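Local coordinates for uncharacterized protein (Leptospira interrogans serogroup Icterohaemorrhagiae serovar copenhageni, PDB 6OE6) that is of unknown function but is classed as a lipoprotein, whose crystallised part folds into two packed beta sheets without any helix, at residues Gly100-Leu105 and Val124-Arg129; Arg62-Ser67 and Val114-Asp119; Ser73-Lys76 and Asn82-Asp85; Tyr56-Ser61 and Val120-Glu125. One frame throughout, in Å; residues are numbered along the deposited sequence.

Interaction 1: Gly100-Leu105 and Val124-Arg129; sequences GSFQGL and VEFLVR. With NA (sodium ion), chain C; FMT (formic acid), chain D.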
loop_
_atom_site.group_PDB
_atom_site.type_symbol
_atom_site.label_atom_id
_atom_site.label_comp_id
_atom_site.label_asym_id
_atom_site.label_seq_id
_atom_site.Cartn_x
_atom_site.Cartn_y
_atom_site.Cartn_z
ATOM N N GLY A 100 -7.401 -3.447 2.498
ATOM C CA GLY A 100 -6.586 -4.034 3.547
ATOM C C GLY A 100 -5.933 -2.939 4.362
ATOM O O GLY A 100 -6.228 -1.755 4.191
ATOM N N SER A 101 -5.068 -3.347 5.296
ATOM C CA SER A 101 -4.396 -2.345 6.113
ATOM C C SER A 101 -3.131 -2.934 6.722
ATOM O O SER A 101 -3.000 -4.160 6.900
ATOM C CB SER A 101 -5.326 -1.785 7.200
ATOM O OG SER A 101 -5.719 -2.785 8.145
ATOM N N PHE A 102 -2.218 -2.036 7.091
ATOM C CA PHE A 102 -0.912 -2.407 7.627
ATOM C C PHE A 102 -0.682 -1.654 8.932
ATOM O O PHE A 102 -0.567 -0.420 8.927
ATOM C CB PHE A 102 0.213 -2.084 6.639
ATOM C CG PHE A 102 -0.081 -2.496 5.207
ATOM C CD1 PHE A 102 -0.343 -3.833 4.883
ATOM C CD2 PHE A 102 -0.100 -1.542 4.209
ATOM C CE1 PHE A 102 -0.619 -4.186 3.553
ATOM C CE2 PHE A 102 -0.365 -1.875 2.889
ATOM C CZ PHE A 102 -0.621 -3.185 2.555
ATOM N N GLN A 103 -0.596 -2.389 10.036
ATOM C CA GLN A 103 -0.328 -1.822 11.361
ATOM C C GLN A 103 1.101 -2.140 11.790
ATOM O O GLN A 103 1.508 -3.311 11.810
ATOM C CB GLN A 103 -1.315 -2.376 12.403
ATOM C CG GLN A 103 -1.020 -1.952 13.863
ATOM C CD GLN A 103 -1.861 -2.710 14.916
ATOM O OE1 GLN A 103 -2.490 -3.739 14.624
ATOM N NE2 GLN A 103 -1.876 -2.199 16.129
ATOM N N GLY A 104 1.847 -1.117 12.208
ATOM C CA GLY A 104 3.156 -1.401 12.775
ATOM C C GLY A 104 4.270 -1.727 11.796
ATOM O O GLY A 104 5.261 -2.350 12.205
ATOM N N LEU A 105 4.170 -1.327 10.520
ATOM C CA LEU A 105 5.325 -1.502 9.630
ATOM C C LEU A 105 6.526 -0.721 10.156
ATOM O O LEU A 105 6.381 0.393 10.656
ATOM C CB LEU A 105 5.002 -1.034 8.200
ATOM C CG LEU A 105 3.907 -1.837 7.468
ATOM C CD1 LEU A 105 3.634 -1.181 6.091
ATOM C CD2 LEU A 105 4.248 -3.328 7.305
ATOM N N VAL A 124 2.336 -0.616 -6.425
ATOM C CA VAL A 124 2.498 0.748 -5.931
ATOM C C VAL A 124 3.550 0.734 -4.827
ATOM O O VAL A 124 3.627 -0.214 -4.034
ATOM C CB VAL A 124 1.152 1.321 -5.426
ATOM C CG1 VAL A 124 0.627 0.500 -4.253
ATOM C CG2 VAL A 124 1.293 2.813 -5.054
ATOM N N GLU A 125 4.381 1.771 -4.794
ATOM C CA GLU A 125 5.374 1.954 -3.741
ATOM C C GLU A 125 4.929 3.006 -2.724
ATOM O O GLU A 125 4.273 3.993 -3.072
ATOM C CB GLU A 125 6.716 2.380 -4.341
ATOM C CG GLU A 125 7.345 1.336 -5.239
ATOM C CD GLU A 125 8.618 1.844 -5.894
ATOM O OE1 GLU A 125 8.532 2.712 -6.794
ATOM O OE2 GLU A 125 9.698 1.382 -5.491
ATOM N N PHE A 126 5.345 2.818 -1.469
ATOM C CA PHE A 126 5.186 3.860 -0.457
ATOM C C PHE A 126 6.328 3.793 0.558
ATOM O O PHE A 126 6.988 2.768 0.711
ATOM C CB PHE A 126 3.808 3.777 0.237
ATOM C CG PHE A 126 3.545 2.494 0.996
ATOM C CD1 PHE A 126 3.985 2.357 2.307
ATOM C CD2 PHE A 126 2.811 1.434 0.424
ATOM C CE1 PHE A 126 3.720 1.172 3.035
ATOM C CE2 PHE A 126 2.514 0.270 1.157
ATOM C CZ PHE A 126 2.987 0.136 2.456
ATOM N N LEU A 127 6.596 4.928 1.215
ATOM C CA LEU A 127 7.589 5.017 2.282
ATOM C C LEU A 127 6.879 5.066 3.631
ATOM O O LEU A 127 5.801 5.661 3.734
ATOM C CB LEU A 127 8.439 6.283 2.146
ATOM C CG LEU A 127 9.308 6.411 0.914
ATOM C CD1 LEU A 127 10.089 7.725 0.999
ATOM C CD2 LEU A 127 10.240 5.233 0.837
ATOM N N VAL A 128 7.491 4.448 4.653
ATOM C CA VAL A 128 7.104 4.609 6.064
ATOM C C VAL A 128 8.253 5.307 6.774
ATOM O O VAL A 128 9.403 4.857 6.695
ATOM C CB VAL A 128 6.803 3.261 6.739
ATOM C CG1 VAL A 128 6.451 3.473 8.224
ATOM C CG2 VAL A 128 5.662 2.561 6.012
ATOM N N ARG A 129 7.962 6.411 7.468
ATOM C CA ARG A 129 9.018 7.163 8.126
ATOM C C ARG A 129 8.765 7.311 9.620
ATOM O O ARG A 129 7.618 7.346 10.071
ATOM C CB ARG A 129 9.169 8.547 7.506
ATOM C CG ARG A 129 9.641 8.468 6.078
ATOM C CD ARG A 129 9.975 9.831 5.552
ATOM N NE ARG A 129 11.115 10.442 6.233
ATOM C CZ ARG A 129 11.025 11.465 7.079
ATOM N NH1 ARG A 129 9.843 11.999 7.365
ATOM N NH2 ARG A 129 12.122 11.963 7.634
HETATM NA NA NA C . -2.341 -6.300 8.060
HETATM C C FMT D . -3.764 -6.532 3.885
HETATM O O1 FMT D . -4.502 -6.411 4.853
HETATM O O2 FMT D . -4.184 -6.443 2.732
HETATM O O HOH W 1 -3.110 -7.645 6.632
#

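Interaction 2: Arg62-Ser67 and Val114-Asp119; sequences RSVSES and VAYEGD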
loop_
_atom_site.group_PDB
_atom_site.type_symbol
_atom_site.label_atom_id
_atom_site.label_comp_id
_atom_site.label_asym_id
_atom_site.label_seq_id
_atom_site.Cartn_x
_atom_site.Cartn_y
_atom_site.Cartn_z
ATOM N N ARG A 62 -11.271 -3.634 -14.294
ATOM C CA ARG A 62 -12.290 -4.473 -14.910
ATOM C C ARG A 62 -13.184 -5.064 -13.826
ATOM O O ARG A 62 -12.872 -5.011 -12.635
ATOM C CB ARG A 62 -11.655 -5.590 -15.749
ATOM N N SER A 63 -14.315 -5.628 -14.238
ATOM C CA SER A 63 -15.170 -6.288 -13.259
ATOM C C SER A 63 -14.514 -7.587 -12.797
ATOM O O SER A 63 -13.752 -8.221 -13.532
ATOM C CB SER A 63 -16.563 -6.551 -13.835
ATOM O OG SER A 63 -16.581 -7.725 -14.613
ATOM N N VAL A 64 -14.776 -7.959 -11.543
ATOM C CA VAL A 64 -14.134 -9.112 -10.929
ATOM C C VAL A 64 -15.180 -9.943 -10.202
ATOM O O VAL A 64 -16.256 -9.462 -9.840
ATOM C CB VAL A 64 -13.003 -8.718 -9.950
ATOM C CG1 VAL A 64 -11.881 -8.024 -10.681
ATOM C CG2 VAL A 64 -13.545 -7.834 -8.841
ATOM N N SER A 65 -14.839 -11.211 -9.989
ATOM C CA SER A 65 -15.699 -12.159 -9.302
ATOM C C SER A 65 -15.234 -12.350 -7.866
ATOM O O SER A 65 -14.031 -12.372 -7.589
ATOM C CB SER A 65 -15.705 -13.506 -10.024
ATOM O OG SER A 65 -16.381 -14.477 -9.247
ATOM N N GLU A 66 -16.201 -12.502 -6.958
ATOM C CA GLU A 66 -15.881 -12.769 -5.561
ATOM C C GLU A 66 -15.150 -14.098 -5.395
ATOM O O GLU A 66 -14.403 -14.277 -4.424
ATOM C CB GLU A 66 -17.166 -12.737 -4.729
ATOM C CG GLU A 66 -17.028 -13.169 -3.279
ATOM C CD GLU A 66 -18.138 -12.620 -2.401
ATOM O OE1 GLU A 66 -18.729 -11.584 -2.774
ATOM O OE2 GLU A 66 -18.424 -13.221 -1.343
ATOM N N SER A 67 -15.330 -15.032 -6.333
ATOM C CA SER A 67 -14.692 -16.338 -6.238
ATOM C C SER A 67 -13.358 -16.427 -6.977
ATOM O O SER A 67 -12.681 -17.456 -6.869
ATOM C CB SER A 67 -15.635 -17.423 -6.764
ATOM O OG SER A 67 -15.802 -17.308 -8.163
ATOM N N VAL A 114 -0.760 -6.352 -6.514
ATOM C CA VAL A 114 -2.095 -6.940 -6.588
ATOM C C VAL A 114 -2.078 -8.004 -7.682
ATOM O O VAL A 114 -1.651 -7.730 -8.808
ATOM C CB VAL A 114 -3.178 -5.885 -6.876
ATOM C CG1 VAL A 114 -4.555 -6.596 -7.040
ATOM C CG2 VAL A 114 -3.236 -4.800 -5.785
ATOM N N ALA A 115 -2.517 -9.217 -7.344
ATOM C CA ALA A 115 -2.570 -10.317 -8.296
ATOM C C ALA A 115 -4.010 -10.763 -8.485
ATOM O O ALA A 115 -4.774 -10.853 -7.520
ATOM C CB ALA A 115 -1.719 -11.502 -7.833
ATOM N N TYR A 116 -4.370 -11.043 -9.735
ATOM C CA TYR A 116 -5.708 -11.498 -10.080
ATOM C C TYR A 116 -5.556 -12.664 -11.038
ATOM O O TYR A 116 -4.919 -12.521 -12.086
ATOM C CB TYR A 116 -6.533 -10.369 -10.707
ATOM C CG TYR A 116 -7.994 -10.719 -10.915
ATOM C CD1 TYR A 116 -8.856 -10.829 -9.831
ATOM C CD2 TYR A 116 -8.504 -10.926 -12.181
ATOM C CE1 TYR A 116 -10.193 -11.145 -10.005
ATOM C CE2 TYR A 116 -9.838 -11.247 -12.369
ATOM C CZ TYR A 116 -10.680 -11.355 -11.275
ATOM O OH TYR A 116 -12.016 -11.672 -11.446
ATOM N N GLU A 117 -6.106 -13.819 -10.650
ATOM C CA GLU A 117 -6.128 -15.010 -11.501
ATOM C C GLU A 117 -4.731 -15.364 -12.012
ATOM O O GLU A 117 -4.548 -15.743 -13.171
ATOM C CB GLU A 117 -7.107 -14.831 -12.662
ATOM C CG GLU A 117 -8.541 -14.555 -12.220
ATOM C CD GLU A 117 -9.310 -15.817 -11.856
ATOM O OE1 GLU A 117 -10.179 -16.229 -12.651
ATOM O OE2 GLU A 117 -9.049 -16.400 -10.782
ATOM N N GLY A 118 -3.732 -15.230 -11.136
ATOM C CA GLY A 118 -2.383 -15.666 -11.416
ATOM C C GLY A 118 -1.415 -14.583 -11.853
ATOM O O GLY A 118 -0.202 -14.773 -11.711
ATOM N N ASP A 119 -1.902 -13.464 -12.380
ATOM C CA ASP A 119 -1.044 -12.417 -12.922
ATOM C C ASP A 119 -0.975 -11.229 -11.972
ATOM O O ASP A 119 -1.993 -10.818 -11.402
ATOM C CB ASP A 119 -1.555 -11.936 -14.282
ATOM C CG ASP A 119 -1.849 -13.077 -15.233
ATOM O OD1 ASP A 119 -1.077 -14.059 -15.244
ATOM O OD2 ASP A 119 -2.858 -12.992 -15.962
#

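Interaction 3: Ser73-Lys76 and Asn82-Asp85; sequences SLSK and NEMD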
loop_
_atom_site.group_PDB
_atom_site.type_symbol
_atom_site.label_atom_id
_atom_site.label_comp_id
_atom_site.label_asym_id
_atom_site.label_seq_id
_atom_site.Cartn_x
_atom_site.Cartn_y
_atom_site.Cartn_z
ATOM N N SER A 73 0.589 -8.901 -2.199
ATOM C CA SER A 73 1.833 -9.134 -1.484
ATOM C C SER A 73 2.428 -7.789 -1.109
ATOM O O SER A 73 2.220 -6.775 -1.781
ATOM C CB SER A 73 2.823 -9.958 -2.306
ATOM O OG SER A 73 3.427 -9.172 -3.305
ATOM N N LEU A 74 3.132 -7.778 0.007
ATOM C CA LEU A 74 3.901 -6.618 0.392
ATOM C C LEU A 74 5.360 -7.025 0.458
ATOM O O LEU A 74 5.691 -8.108 0.955
ATOM C CB LEU A 74 3.411 -6.089 1.746
ATOM C CG LEU A 74 3.937 -4.703 2.125
ATOM C CD1 LEU A 74 3.352 -3.619 1.199
ATOM C CD2 LEU A 74 3.480 -4.404 3.575
ATOM N N SER A 75 6.223 -6.181 -0.080
ATOM C CA SER A 75 7.656 -6.408 -0.071
ATOM C C SER A 75 8.336 -5.233 0.610
ATOM O O SER A 75 7.910 -4.091 0.452
ATOM C CB SER A 75 8.209 -6.537 -1.504
ATOM O OG SER A 75 7.616 -7.633 -2.197
ATOM N N LYS A 76 9.422 -5.504 1.326
ATOM C CA LYS A 76 10.176 -4.454 1.990
ATOM C C LYS A 76 11.528 -4.313 1.300
ATOM O O LYS A 76 12.162 -5.310 0.956
ATOM C CB LYS A 76 10.386 -4.749 3.478
ATOM C CG LYS A 76 11.055 -3.554 4.224
ATOM C CD LYS A 76 11.168 -3.867 5.730
ATOM C CE LYS A 76 11.554 -2.631 6.548
ATOM N NZ LYS A 76 12.931 -2.155 6.272
ATOM N N ASN A 82 12.185 -7.461 -1.073
ATOM C CA ASN A 82 12.042 -8.840 -0.619
ATOM C C ASN A 82 10.609 -9.021 -0.152
ATOM O O ASN A 82 10.123 -8.228 0.656
ATOM C CB ASN A 82 12.993 -9.173 0.526
ATOM C CG ASN A 82 14.445 -8.921 0.163
ATOM O OD1 ASN A 82 15.181 -8.272 0.907
ATOM N ND2 ASN A 82 14.853 -9.414 -0.991
ATOM N N GLU A 83 9.959 -10.076 -0.649
ATOM C CA GLU A 83 8.560 -10.309 -0.317
ATOM C C GLU A 83 8.434 -10.634 1.161
ATOM O O GLU A 83 9.174 -11.477 1.686
ATOM C CB GLU A 83 8.011 -11.462 -1.152
ATOM C CG GLU A 83 6.535 -11.750 -0.928
ATOM C CD GLU A 83 6.042 -12.829 -1.851
ATOM O OE1 GLU A 83 6.182 -14.004 -1.472
ATOM O OE2 GLU A 83 5.529 -12.491 -2.940
ATOM N N MET A 84 7.483 -9.975 1.830
ATOM C CA MET A 84 7.219 -10.275 3.239
ATOM C C MET A 84 6.273 -11.458 3.367
ATOM O O MET A 84 6.522 -12.404 4.127
ATOM C CB MET A 84 6.610 -9.054 3.934
ATOM C CG MET A 84 7.555 -7.859 3.883
ATOM S SD MET A 84 6.833 -6.290 4.340
ATOM C CE MET A 84 6.260 -6.600 6.009
ATOM N N ASP A 85 5.154 -11.371 2.666
ATOM C CA ASP A 85 4.175 -12.449 2.640
ATOM C C ASP A 85 3.113 -12.071 1.624
ATOM O O ASP A 85 3.147 -10.994 1.018
ATOM C CB ASP A 85 3.526 -12.703 4.004
ATOM C CG ASP A 85 3.332 -14.190 4.297
ATOM O OD1 ASP A 85 3.782 -14.624 5.384
ATOM O OD2 ASP A 85 2.773 -14.935 3.446
HETATM O O HOH W 2 13.343 -6.992 3.147
#

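Interaction 4: Tyr56-Ser61 and Val120-Glu125; sequences YIYRFS and VIDEVE. With FMT (formic acid), chain D.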
loop_
_atom_site.group_PDB
_atom_site.type_symbol
_atom_site.label_atom_id
_atom_site.label_comp_id
_atom_site.label_asym_id
_atom_site.label_seq_id
_atom_site.Cartn_x
_atom_site.Cartn_y
_atom_site.Cartn_z
ATOM N N TYR A 56 -5.658 0.718 2.839
ATOM C CA TYR A 56 -5.744 0.914 1.401
ATOM C C TYR A 56 -7.017 0.304 0.839
ATOM O O TYR A 56 -7.662 -0.583 1.427
ATOM C CB TYR A 56 -4.509 0.341 0.648
ATOM C CG TYR A 56 -4.541 -1.174 0.560
ATOM C CD1 TYR A 56 -5.169 -1.820 -0.504
ATOM C CD2 TYR A 56 -3.954 -1.948 1.537
ATOM C CE1 TYR A 56 -5.229 -3.201 -0.568
ATOM C CE2 TYR A 56 -4.005 -3.319 1.485
ATOM C CZ TYR A 56 -4.636 -3.944 0.425
ATOM O OH TYR A 56 -4.681 -5.324 0.395
ATOM N N ILE A 57 -7.391 0.837 -0.311
ATOM C CA ILE A 57 -8.412 0.245 -1.152
ATOM C C ILE A 57 -7.793 0.117 -2.535
ATOM O O ILE A 57 -6.959 0.941 -2.934
ATOM C CB ILE A 57 -9.704 1.096 -1.165
ATOM C CG1 ILE A 57 -10.845 0.330 -1.827
ATOM C CG2 ILE A 57 -9.473 2.443 -1.851
ATOM C CD1 ILE A 57 -12.216 0.974 -1.619
ATOM N N TYR A 58 -8.148 -0.949 -3.251
ATOM C CA TYR A 58 -7.789 -1.064 -4.661
ATOM C C TYR A 58 -9.046 -1.253 -5.493
ATOM O O TYR A 58 -9.826 -2.172 -5.236
ATOM C CB TYR A 58 -6.809 -2.220 -4.922
ATOM C CG TYR A 58 -6.383 -2.281 -6.373
ATOM C CD1 TYR A 58 -5.539 -1.320 -6.909
ATOM C CD2 TYR A 58 -6.861 -3.270 -7.220
ATOM C CE1 TYR A 58 -5.165 -1.360 -8.239
ATOM C CE2 TYR A 58 -6.489 -3.318 -8.544
ATOM C CZ TYR A 58 -5.640 -2.365 -9.050
ATOM O OH TYR A 58 -5.275 -2.401 -10.375
ATOM N N ARG A 59 -9.239 -0.394 -6.486
ATOM C CA ARG A 59 -10.378 -0.513 -7.392
ATOM C C ARG A 59 -9.888 -1.076 -8.718
ATOM O O ARG A 59 -9.057 -0.455 -9.388
ATOM C CB ARG A 59 -11.078 0.826 -7.605
ATOM C CG ARG A 59 -12.327 0.684 -8.506
ATOM C CD ARG A 59 -13.259 1.888 -8.436
ATOM N NE ARG A 59 -13.227 2.534 -7.127
ATOM C CZ ARG A 59 -12.984 3.826 -6.935
ATOM N NH1 ARG A 59 -12.772 4.627 -7.973
ATOM N NH2 ARG A 59 -12.966 4.321 -5.704
ATOM N N PHE A 60 -10.403 -2.249 -9.086
ATOM C CA PHE A 60 -9.988 -2.913 -10.310
ATOM C C PHE A 60 -10.493 -2.161 -11.535
ATOM O O PHE A 60 -11.600 -1.621 -11.548
ATOM C CB PHE A 60 -10.507 -4.350 -10.354
ATOM C CG PHE A 60 -9.910 -5.243 -9.322
ATOM C CD1 PHE A 60 -8.824 -6.043 -9.633
ATOM C CD2 PHE A 60 -10.429 -5.283 -8.037
ATOM C CE1 PHE A 60 -8.262 -6.869 -8.685
ATOM C CE2 PHE A 60 -9.872 -6.106 -7.081
ATOM C CZ PHE A 60 -8.780 -6.895 -7.404
ATOM N N SER A 61 -9.670 -2.150 -12.583
ATOM C CA SER A 61 -10.075 -1.533 -13.840
ATOM C C SER A 61 -11.119 -2.347 -14.597
ATOM O O SER A 61 -11.784 -1.796 -15.481
ATOM C CB SER A 61 -8.859 -1.317 -14.740
ATOM O OG SER A 61 -8.355 -2.558 -15.201
ATOM N N VAL A 120 0.226 -10.672 -11.808
ATOM C CA VAL A 120 0.341 -9.364 -11.166
ATOM C C VAL A 120 -0.238 -8.327 -12.122
ATOM O O VAL A 120 0.176 -8.237 -13.284
ATOM C CB VAL A 120 1.796 -9.041 -10.795
ATOM C CG1 VAL A 120 1.911 -7.601 -10.310
ATOM C CG2 VAL A 120 2.294 -9.980 -9.708
ATOM N N ILE A 121 -1.227 -7.572 -11.651
ATOM C CA ILE A 121 -1.946 -6.617 -12.488
ATOM C C ILE A 121 -1.682 -5.174 -12.102
ATOM O O ILE A 121 -2.035 -4.271 -12.877
ATOM C CB ILE A 121 -3.469 -6.880 -12.475
ATOM C CG1 ILE A 121 -3.999 -6.732 -11.044
ATOM C CG2 ILE A 121 -3.799 -8.244 -13.065
ATOM C CD1 ILE A 121 -5.478 -6.633 -10.974
ATOM N N ASP A 122 -1.082 -4.917 -10.942
ATOM C CA ASP A 122 -0.815 -3.546 -10.543
ATOM C C ASP A 122 0.103 -3.581 -9.332
ATOM O O ASP A 122 0.234 -4.607 -8.659
ATOM C CB ASP A 122 -2.105 -2.796 -10.214
ATOM C CG ASP A 122 -2.047 -1.335 -10.587
ATOM O OD1 ASP A 122 -0.940 -0.770 -10.701
ATOM O OD2 ASP A 122 -3.132 -0.754 -10.777
ATOM N N GLU A 123 0.764 -2.456 -9.087
ATOM C CA GLU A 123 1.669 -2.355 -7.952
ATOM C C GLU A 123 1.901 -0.884 -7.651
ATOM O O GLU A 123 1.698 -0.018 -8.501
ATOM C CB GLU A 123 2.998 -3.078 -8.225
ATOM C CG GLU A 123 3.878 -2.396 -9.244
ATOM C CD GLU A 123 5.035 -3.277 -9.678
ATOM O OE1 GLU A 123 4.773 -4.391 -10.182
ATOM O OE2 GLU A 123 6.195 -2.863 -9.507
ATOM N N VAL A 124 2.336 -0.616 -6.425
ATOM C CA VAL A 124 2.498 0.748 -5.931
ATOM C C VAL A 124 3.550 0.734 -4.827
ATOM O O VAL A 124 3.627 -0.214 -4.034
ATOM C CB VAL A 124 1.152 1.321 -5.426
ATOM C CG1 VAL A 124 0.627 0.500 -4.253
ATOM C CG2 VAL A 124 1.293 2.813 -5.054
ATOM N N GLU A 125 4.381 1.771 -4.794
ATOM C CA GLU A 125 5.374 1.954 -3.741
ATOM C C GLU A 125 4.929 3.006 -2.724
ATOM O O GLU A 125 4.273 3.993 -3.072
ATOM C CB GLU A 125 6.716 2.380 -4.341
ATOM C CG GLU A 125 7.345 1.336 -5.239
ATOM C CD GLU A 125 8.618 1.844 -5.894
ATOM O OE1 GLU A 125 8.532 2.712 -6.794
ATOM O OE2 GLU A 125 9.698 1.382 -5.491
HETATM C C FMT D . -3.764 -6.532 3.885
HETATM O O1 FMT D . -4.502 -6.411 4.853
HETATM O O2 FMT D . -4.184 -6.443 2.732
#

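Interaction 1: Gly100-Leu105 and Val124-Arg129
Next to the Phe102 ring, which packs on Phe126, O1 of a formic acid, probably from the crystallisation liquor, accepts hydrogen bonds from Ser101 N (3.1 Å, 157° at the hydrogen) and from a water 2.6 Å from O1. The same water and Ser101 O (2.5 Å) coordinate a sodium ion. This polar cluster lies beside strand 97-102, where Tyr56 and Lys89 also hold the formic acid; the side chains meet strand 119-129 only through carbon, and Leu105 O rests against Val128 CG1. Phe102 and Phe126 have planes only 19° apart but are slid until the centroids are 5.9 Å apart and the rings hardly overlap, Phe102 CD2 reaching Phe126 CZ at 3.9 Å. Leu105 comes in at the edge of the Phe126 ring, with CD1 3.9 Å from CE1, and the same methyl group approaches Val128 CG2 more loosely. Phe126 CG sits between its own backbone N and carbonyl carbon (chi1 62°), a torsion that carries the ring across to the other strand. Leu74 and Phe48 also pack on Phe126. The strands lie in different sheets of a beta sandwich; with side-chain carbons meeting carbons, hydrophobic contact and shape join them rather than directional bonds.

Interaction 2: Arg62-Ser67 and Val114-Asp119
Tyr116 reaches from strand 108-116 to the loop at Val64 and Ser65, where its hydroxyl is met by the backbone. Ser65 N donates to Tyr116 OH over 3.2 Å, nearly straight at 162°, and the donor approaches close to the plane of the ring, at its edge. Extension of the tyrosine makes this possible: CG stands opposite the backbone N (chi1 -172°), which throws the ring clear of its own strand and places the phenol end against the loop. Val64 lies over one ring face. Its CG1 lies 4.0 Å from the ring centroid and 29° off the normal, a CH-pi contact, and comes within 3.6 Å of Tyr116 CZ. The valine torsion sets this branch anti to the carbonyl carbon and beside the backbone N, while CB adds a contact of 3.5 Å with Tyr116 OH. The tyrosine stands at the start of a type I' turn, Tyr116 to Asp119, closing the beta hairpin of strands 108-116 and 119-129. Two backbone bonds join the ends of the turn, Tyr116 N to Asp119 O at 2.9 Å and Asp119 N to Tyr116 O at 3.2 Å, and Gly118 takes a positive phi in which a beta carbon would press on the preceding carbonyl. On the face of the ring opposite Val64, one of two conformers of Glu117 places its CG toward the rim. Ala68, from the same loop as Val64, and Ile121 of the partner strand also touch Tyr116.

Interaction 3: Ser73-Lys76 and Asn82-Asp85
Met84 N donates to Leu74 O over 2.7 Å, at 163° and in the carbonyl plane, in the shortest hydrogen bond between these two antiparallel strands. Two residues along the first strand, Lys76 and Asn82 bond in both directions: Lys76 N meets Asn82 O at 2.9 Å, and Asn82 N meets Lys76 O at 3.0 Å from above the carbonyl plane. A water also donates to Lys76 O and to Asn82 OD1, tying the amide side chain to the neighbouring strand. Leu74 N to Asp85 O is only a weak bond. Between Leu74 and Ser75 the register slips by one residue, and Met84, with helical backbone angles, is the extra residue of a beta bulge. Its side chain runs alongside Leu74, pointing the same way, with SD 3.9 Å from Leu74 CD2 and 4.0 Å from Lys76 CB; the chain then bends at the sulfur (chi3 59°). Ser75 and Glu83 share the other face, Ser75 OG packing 3.4 Å from Glu83 CA. Tyr110 and Leu105 continue the apolar surface beyond Leu74 and Met84. The Asn82 side chain lies about 3 Å from a second sodium ion, distinct from the one at Ser101, whose site includes Leu79. This is a bulged beta hairpin, strands 70-77 and 81-89, with its second strand at the sheet margin and the metal site close to its turn.

Interaction 4: Tyr56-Ser61 and Val120-Glu125
Tyr58 OH donates to Asp122 OD2 over 2.7 Å, the polar core of this contact. The carboxylate oxygen uses its anti lone pair, the one turned away from OD1, and lies at the edge of the tyrosine ring, whose plane stands 86° from that of the carboxylate. Asp122 OD1 is held in turn by Glu123 N at 2.9 Å and by a salt bridge to Arg43, so the carboxylate is held through both of its oxygens, and the nearby arginine would probably favour its charged form. Tyr58 is buried, and its trans chi1 of -177° stretches the phenol over to the aspartate; Phe16 packs on its ring. The solvent side is looser and apolar. Exposed Ile121 reaches out with a single methyl group, CD1, which touches the edge of the Phe60 ring at 3.6 Å from CE1 and Tyr58 CE2 at 4.2 Å. Tyr58 CD2 meanwhile lies over the centre of one Phe60 face, which links the two halves. Ile121 and Asp122 can both turn toward strand 53-59 because both face Val114 on the hairpin partner: a classic beta bulge, here at the interface between the two sheets of a beta sandwich.

In the fold
Interactions 1 and 4 join the sheet of strands 53-59 and 97-102 to strand 119-129 of the second; their centres are 14 Å apart, they share Val124 and Glu125, and formic acid touches both. Interaction 3 lies within the second sheet, 11 Å from interaction 1, and its Leu74 and Met84 pack on Leu105. Interaction 2 ties the loop after strand 53-59 to the far hairpin end, 22 Å from interaction 1 and 11 Å from interaction 4. Along the chain, interaction 3 is nested within interaction 2, itself nested within interaction 4; interactions 1 and 2 cross. Interactions 1, 2 and 4 join sequence-distant segments and interaction 3 is a local hairpin, all within one all-beta sandwich.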